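Alpha-1,4-endofucoidanase (Mariniflexile fucanivorans, PDB 6DLH) hydrolyses alpha-1,4 linkages within fucoidan chains as a retaining, endo-acting glycoside hydrolase of family GH107 that carries several bound calcium ions. Local coordinates at residues A[311-314]-A[315-318]. Sequence-based numbering, arbitrary orientation.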
loop_
_atom_site.group_PDB
_atom_site.type_symbol
_atom_site.label_atom_id
_atom_site.label_comp_id
_atom_site.label_asym_id
_atom_site.label_seq_id
_atom_site.Cartn_x
_atom_site.Cartn_y
_atom_site.Cartn_z
ATOM N N TYR A 311 14.864 26.278 10.866
ATOM C CA TYR A 311 15.783 25.183 10.589
ATOM C C TYR A 311 15.383 24.469 9.301
ATOM O O TYR A 311 16.233 24.153 8.470
ATOM C CB TYR A 311 15.829 24.170 11.740
ATOM C CG TYR A 311 16.227 24.693 13.101
ATOM C CD1 TYR A 311 17.008 25.826 13.245
ATOM C CD2 TYR A 311 15.838 24.024 14.255
ATOM C CE1 TYR A 311 17.361 26.304 14.496
ATOM C CE2 TYR A 311 16.190 24.480 15.514
ATOM C CZ TYR A 311 16.963 25.622 15.632
ATOM O OH TYR A 311 17.305 26.091 16.866
ATOM N N ASN A 312 14.085 24.201 9.154
ATOM C CA ASN A 312 13.597 23.416 8.032
ATOM C C ASN A 312 13.571 24.245 6.750
ATOM O O ASN A 312 13.827 23.701 5.675
ATOM C CB ASN A 312 12.271 22.721 8.353
ATOM C CG ASN A 312 12.492 21.550 9.287
ATOM O OD1 ASN A 312 13.379 20.729 9.048
ATOM N ND2 ASN A 312 11.721 21.482 10.362
ATOM N N HIS A 313 13.254 25.545 6.867
ATOM C CA HIS A 313 13.227 26.408 5.696
ATOM C C HIS A 313 14.649 26.675 5.203
ATOM O O HIS A 313 14.872 26.760 3.998
ATOM C CB HIS A 313 12.432 27.708 5.916
ATOM C CG HIS A 313 12.269 28.446 4.628
ATOM N ND1 HIS A 313 13.090 29.501 4.264
ATOM C CD2 HIS A 313 11.450 28.223 3.574
ATOM C CE1 HIS A 313 12.752 29.927 3.063
ATOM N NE2 HIS A 313 11.756 29.146 2.616
ATOM N N ASP A 314 15.609 26.785 6.135
ATOM C CA ASP A 314 17.020 26.907 5.779
ATOM C C ASP A 314 17.513 25.655 5.059
ATOM O O ASP A 314 18.438 25.739 4.256
ATOM C CB ASP A 314 17.911 27.223 6.989
ATOM C CG ASP A 314 17.728 28.647 7.488
ATOM O OD1 ASP A 314 17.114 29.447 6.746
ATOM O OD2 ASP A 314 18.181 28.941 8.619
ATOM N N LEU A 315 16.915 24.496 5.367
ATOM C CA LEU A 315 17.275 23.266 4.677
ATOM C C LEU A 315 16.878 23.385 3.205
ATOM O O LEU A 315 17.623 22.991 2.313
ATOM C CB LEU A 315 16.589 22.074 5.358
ATOM C CG LEU A 315 16.923 20.681 4.809
ATOM C CD1 LEU A 315 16.670 19.618 5.872
ATOM C CD2 LEU A 315 16.101 20.364 3.566
ATOM N N VAL A 316 15.688 23.932 2.965
ATOM C CA VAL A 316 15.171 24.070 1.617
ATOM C C VAL A 316 15.992 25.117 0.859
ATOM O O VAL A 316 16.328 24.912 -0.307
ATOM C CB VAL A 316 13.657 24.354 1.681
ATOM C CG1 VAL A 316 13.208 25.587 0.932
ATOM C CG2 VAL A 316 12.815 23.138 1.346
ATOM N N VAL A 317 16.373 26.208 1.545
ATOM C CA VAL A 317 17.209 27.234 0.939
ATOM C C VAL A 317 18.574 26.635 0.606
ATOM O O VAL A 317 19.118 26.918 -0.458
ATOM C CB VAL A 317 17.305 28.500 1.819
ATOM C CG1 VAL A 317 18.351 29.479 1.302
ATOM C CG2 VAL A 317 15.959 29.189 1.927
ATOM N N PHE A 318 19.096 25.777 1.495
ATOM C CA PHE A 318 20.355 25.077 1.260
ATOM C C PHE A 318 20.325 24.315 -0.068
ATOM O O PHE A 318 21.336 24.242 -0.768
ATOM C CB PHE A 318 20.679 24.112 2.405
ATOM C CG PHE A 318 22.046 23.472 2.328
ATOM C CD1 PHE A 318 23.155 24.086 2.895
ATOM C CD2 PHE A 318 22.232 22.258 1.686
ATOM C CE1 PHE A 318 24.415 23.506 2.823
ATOM C CE2 PHE A 318 23.492 21.678 1.606
ATOM C CZ PHE A 318 24.581 22.300 2.176
#
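H313 meets V316 and V317 one turn further along helix 307-321, an i to i+3 and i+4 contact in the α/β domain, where helices surround a parallel sheet in a barrel-like arrangement; this, rather than the Ig-like domains, is probably the catalytic part, given the kinship with GH29 fucosidases. CG of H313 stands opposite the backbone N (chi1 -171°), which lays the imidazole beside its own carbonyl carbon and over the following turn. There CE1 of H313 lies 3.5 Å from CG2 of V317, while CD2 of H313 approaches CG1 of V316 more loosely, at 4.1 Å; the ring slants across both valines. NE2 is hydrogen-bonded to OE1 of E366, and the ring meets W367 edge-to-face, tying this helix to helix 361-372. Cutting this side chain back to an alanine is likely to leave E366 without this hydrogen-bond partner, W367 without its edge-to-face mate and V317 CG2 without the imidazole's cover.

Beneath the side chains, the backbone is held unevenly. L315 N is shared between two carbonyls, O of Y311 and O of N312, both at 3.2 Å and both weak. By contrast, V317 N reaches H313 O at 2.9 Å in a fairly straight bond (N-H...O angle 158°). L315 packs its CB 3.2 Å from N312 O, and both L315 and V316 meet F342 of the edge strand 341-342.

D314 lies on an exposed side and contributes mainly through its main chain. Its CG sits beside the backbone N (chi1 -72°), with the side chain near a bound ethanediol, and CB of D314 is 3.3 Å from L315 N. D314 O accepts a hydrogen bond from F318 N at 2.8 Å, and CB of F318 sits 3.3 Å from the same oxygen.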